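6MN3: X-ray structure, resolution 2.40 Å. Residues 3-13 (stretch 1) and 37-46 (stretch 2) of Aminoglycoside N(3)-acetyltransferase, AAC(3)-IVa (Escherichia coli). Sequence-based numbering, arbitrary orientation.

Stretch 1 3-13: MQYEWRKAELI
Stretch 2, residues 37-46: RPLEDGPLGL

Two segments of one chain, residues 3-13 and 37-46, meet through a single backbone bridge and bury 618 Å² between them, with Glu 40, Pro 38 and Lys 9 covering the most surface. Stretch 1 runs extended from Gln 4 to Arg 8 (phi -75 to -87°, psi 112 to 157°), and Arg 8 is the N-cap of a helix that begins at Lys 9. Stretch 2 is extended from Pro 38 to Glu 40, makes a type II turn from Leu 39 to Gly 42, with Asp 41 at phi/psi 80/5°, and is helical by Pro 43.

The two segments run parallel through the bridge, which pairs Trp 7 with Leu 39, CA to CA 4.5 Å. Trp 7 N donates to Pro 38 O at 3.3 Å (165°), and Glu 40 N donates to Trp 7 O at 2.9 Å (158°), so Trp 7 engages the residues flanking Leu 39. Pro 38, preceded by a cis peptide and puckered C-gamma endo, also receives a CA-H...O contact, Glu 6 CA to Pro 38 O at 3.5 Å. Its ring makes van der Waals contacts: Pro 38 CD lies 4.0 Å from Gln 4 NE2, and Pro 38 CB lies 4.2 Å from Glu 6 CG.

Glu 40, chi1 t and poorly ordered, points its CA-to-CB bond sideways. Its OE1 forms a salt bridge with Arg 8 NE at 3.2 Å; the oxygen sits well out of the guanidinium plane, so charge attraction alone holds the pair. Arg 8 starts away from stretch 2, but chi1 and chi2, both m, bring its end nearer. Glu 6 (chi1 m, chi2 t) adds no attraction here: its OE1 lies 4.6 Å from Glu 40 OE2, like charges close together.

Lys 9 leaves its helix sideways (chi1 -91°, chi2 129°, chi3 p, chi4 t) and reaches the turn, where NZ donates to Asp 41 OD2 at 2.8 Å in a salt-bridged hydrogen bond. Asp 41, chi1 m, points toward stretch 1. The lysine's aliphatic part passes Gly 45, with Lys 9 CG 3.6 Å from Gly 45 O.

Leu 39 (chi1 m, chi2 t) supplies the apolar contact: its CD2 lies 3.6 Å from Trp 7 CB and 3.7 Å from Leu 12 CD2, bringing together Trp 7 (chi1 m, chi2 89°) and buried Leu 12 (chi1 m, chi2 t).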

# COMPACT_ATOMS: atom_id res chain seq x y z
N MET A 3 15.76 -18.30 -19.70
CA MET A 3 16.17 -19.27 -18.69
C MET A 3 16.42 -18.58 -17.35
O MET A 3 17.51 -18.61 -16.78
CB MET A 3 17.41 -20.03 -19.16
CG MET A 3 17.09 -21.36 -19.80
SD MET A 3 18.52 -22.45 -19.82
CE MET A 3 19.13 -22.21 -18.15
N GLN A 4 15.37 -17.95 -16.84
CA GLN A 4 15.47 -17.20 -15.59
C GLN A 4 15.35 -18.14 -14.40
O GLN A 4 14.67 -19.17 -14.44
CB GLN A 4 14.38 -16.13 -15.53
CG GLN A 4 14.42 -15.15 -16.69
CD GLN A 4 14.21 -13.71 -16.26
OE1 GLN A 4 15.05 -12.85 -16.51
NE2 GLN A 4 13.08 -13.45 -15.61
N TYR A 5 16.02 -17.76 -13.31
CA TYR A 5 16.09 -18.60 -12.12
C TYR A 5 14.79 -18.56 -11.34
O TYR A 5 14.25 -17.48 -11.06
CB TYR A 5 17.26 -18.15 -11.24
CG TYR A 5 17.42 -18.95 -9.97
CD1 TYR A 5 17.88 -20.26 -10.01
CD2 TYR A 5 17.11 -18.41 -8.73
CE1 TYR A 5 18.02 -21.01 -8.86
CE2 TYR A 5 17.26 -19.14 -7.57
CZ TYR A 5 17.72 -20.44 -7.64
OH TYR A 5 17.87 -21.17 -6.49
N GLU A 6 14.28 -19.73 -10.98
CA GLU A 6 13.09 -19.84 -10.13
C GLU A 6 13.54 -19.81 -8.67
O GLU A 6 14.19 -20.75 -8.19
CB GLU A 6 12.32 -21.12 -10.45
CG GLU A 6 11.87 -21.21 -11.91
CD GLU A 6 10.80 -22.27 -12.13
OE1 GLU A 6 10.27 -22.80 -11.14
OE2 GLU A 6 10.49 -22.56 -13.31
N TRP A 7 13.20 -18.74 -7.97
CA TRP A 7 13.68 -18.53 -6.61
C TRP A 7 12.98 -19.45 -5.62
O TRP A 7 11.76 -19.60 -5.65
CB TRP A 7 13.48 -17.07 -6.20
CG TRP A 7 14.36 -16.13 -6.95
CD1 TRP A 7 14.08 -15.51 -8.13
CD2 TRP A 7 15.67 -15.68 -6.56
NE1 TRP A 7 15.13 -14.71 -8.51
CE2 TRP A 7 16.12 -14.80 -7.56
CE3 TRP A 7 16.50 -15.95 -5.47
CZ2 TRP A 7 17.36 -14.18 -7.50
CZ3 TRP A 7 17.73 -15.33 -5.41
CH2 TRP A 7 18.15 -14.46 -6.42
N ARG A 8 13.77 -20.05 -4.73
CA ARG A 8 13.22 -20.90 -3.69
C ARG A 8 12.68 -20.06 -2.54
O ARG A 8 13.08 -18.91 -2.33
CB ARG A 8 14.28 -21.87 -3.18
CG ARG A 8 14.95 -22.69 -4.27
CD ARG A 8 14.10 -23.88 -4.66
NE ARG A 8 14.68 -24.61 -5.79
CZ ARG A 8 15.51 -25.64 -5.66
NH1 ARG A 8 15.86 -26.07 -4.46
NH2 ARG A 8 15.99 -26.24 -6.74
N LYS A 9 11.76 -20.66 -1.77
CA LYS A 9 11.14 -19.95 -0.66
C LYS A 9 12.17 -19.50 0.36
O LYS A 9 12.15 -18.34 0.81
CB LYS A 9 10.08 -20.83 -0.01
CG LYS A 9 8.69 -20.67 -0.59
CD LYS A 9 8.08 -22.01 -0.96
CE LYS A 9 8.04 -22.96 0.23
NZ LYS A 9 7.45 -24.28 -0.12
N ALA A 10 13.09 -20.39 0.75
CA ALA A 10 14.10 -20.03 1.73
C ALA A 10 15.03 -18.93 1.21
O ALA A 10 15.52 -18.12 2.00
CB ALA A 10 14.91 -21.27 2.12
N GLU A 11 15.27 -18.89 -0.10
CA GLU A 11 16.08 -17.81 -0.66
C GLU A 11 15.36 -16.47 -0.52
O GLU A 11 15.98 -15.45 -0.20
CB GLU A 11 16.40 -18.09 -2.12
CG GLU A 11 17.26 -19.31 -2.35
CD GLU A 11 17.60 -19.50 -3.81
OE1 GLU A 11 16.78 -20.08 -4.55
OE2 GLU A 11 18.70 -19.06 -4.22
N LEU A 12 14.05 -16.46 -0.76
CA LEU A 12 13.29 -15.21 -0.65
C LEU A 12 13.29 -14.69 0.79
O LEU A 12 13.34 -13.48 1.01
CB LEU A 12 11.86 -15.43 -1.14
CG LEU A 12 11.70 -15.86 -2.60
CD1 LEU A 12 10.31 -16.45 -2.85
CD2 LEU A 12 11.96 -14.69 -3.53
N ILE A 13 13.24 -15.60 1.77
CA ILE A 13 13.32 -15.18 3.17
C ILE A 13 14.65 -14.49 3.44
O ILE A 13 14.71 -13.46 4.10
CB ILE A 13 13.09 -16.37 4.11
CG1 ILE A 13 11.77 -17.08 3.80
CG2 ILE A 13 13.09 -15.92 5.56
CD1 ILE A 13 11.65 -18.44 4.46
N ARG A 37 8.26 -12.76 -10.08
CA ARG A 37 8.22 -14.01 -10.84
C ARG A 37 9.47 -14.15 -11.70
O ARG A 37 10.02 -13.14 -12.16
CB ARG A 37 6.94 -14.03 -11.69
CG ARG A 37 6.99 -14.84 -12.97
CD ARG A 37 5.60 -15.02 -13.56
NE ARG A 37 5.21 -13.86 -14.37
CZ ARG A 37 4.15 -13.84 -15.17
NH1 ARG A 37 3.37 -14.90 -15.28
NH2 ARG A 37 3.87 -12.75 -15.87
N PRO A 38 9.97 -15.38 -11.93
CA PRO A 38 9.42 -16.65 -11.42
C PRO A 38 9.98 -17.11 -10.07
O PRO A 38 11.14 -16.90 -9.76
CB PRO A 38 9.80 -17.64 -12.52
CG PRO A 38 11.06 -17.10 -13.08
CD PRO A 38 10.97 -15.60 -12.99
N LEU A 39 9.11 -17.74 -9.29
CA LEU A 39 9.47 -18.37 -8.03
C LEU A 39 8.95 -19.80 -8.01
O LEU A 39 7.96 -20.12 -8.68
CB LEU A 39 8.90 -17.63 -6.82
CG LEU A 39 8.83 -16.11 -6.88
CD1 LEU A 39 7.90 -15.59 -5.80
CD2 LEU A 39 10.22 -15.53 -6.71
N GLU A 40 9.61 -20.65 -7.24
CA GLU A 40 9.05 -21.95 -6.94
C GLU A 40 7.90 -21.78 -5.95
O GLU A 40 8.06 -21.12 -4.92
CB GLU A 40 10.11 -22.89 -6.39
CG GLU A 40 9.70 -24.35 -6.38
CD GLU A 40 10.87 -25.29 -6.59
OE1 GLU A 40 11.60 -25.54 -5.61
OE2 GLU A 40 11.05 -25.77 -7.72
N ASP A 41 6.75 -22.36 -6.28
CA ASP A 41 5.49 -22.36 -5.53
C ASP A 41 4.70 -21.06 -5.71
O ASP A 41 3.66 -20.90 -5.05
CB ASP A 41 5.69 -22.63 -4.03
CG ASP A 41 6.09 -24.06 -3.74
OD1 ASP A 41 5.50 -24.98 -4.35
OD2 ASP A 41 7.00 -24.28 -2.92
N GLY A 42 5.15 -20.15 -6.57
CA GLY A 42 4.32 -19.05 -7.02
C GLY A 42 3.96 -18.03 -5.96
O GLY A 42 4.70 -17.81 -4.99
N PRO A 43 2.80 -17.38 -6.13
CA PRO A 43 2.42 -16.30 -5.20
C PRO A 43 2.28 -16.75 -3.75
O PRO A 43 2.68 -16.02 -2.84
CB PRO A 43 1.08 -15.81 -5.77
CG PRO A 43 1.07 -16.26 -7.20
CD PRO A 43 1.83 -17.55 -7.22
N LEU A 44 1.70 -17.93 -3.51
CA LEU A 44 1.66 -18.47 -2.15
C LEU A 44 3.05 -18.64 -1.57
O LEU A 44 3.26 -18.41 -0.37
CB LEU A 44 0.92 -19.81 -2.13
CG LEU A 44 -0.37 -19.95 -2.92
CD1 LEU A 44 -0.69 -21.43 -3.17
CD2 LEU A 44 -1.48 -19.26 -2.14
N GLY A 45 4.01 -19.05 -2.40
CA GLY A 45 5.38 -19.15 -1.93
C GLY A 45 5.94 -17.81 -1.51
O GLY A 45 6.68 -17.71 -0.52
N LEU A 46 5.60 -16.75 -2.24
CA LEU A 46 6.02 -15.41 -1.84
C LEU A 46 5.35 -15.00 -0.53
O LEU A 46 5.99 -14.39 0.33
CB LEU A 46 5.70 -14.40 -2.94
CG LEU A 46 5.99 -12.94 -2.61
CD1 LEU A 46 7.46 -12.76 -2.28
CD2 LEU A 46 5.57 -12.04 -3.76
O HOH W 1 10.32 -23.38 -2.98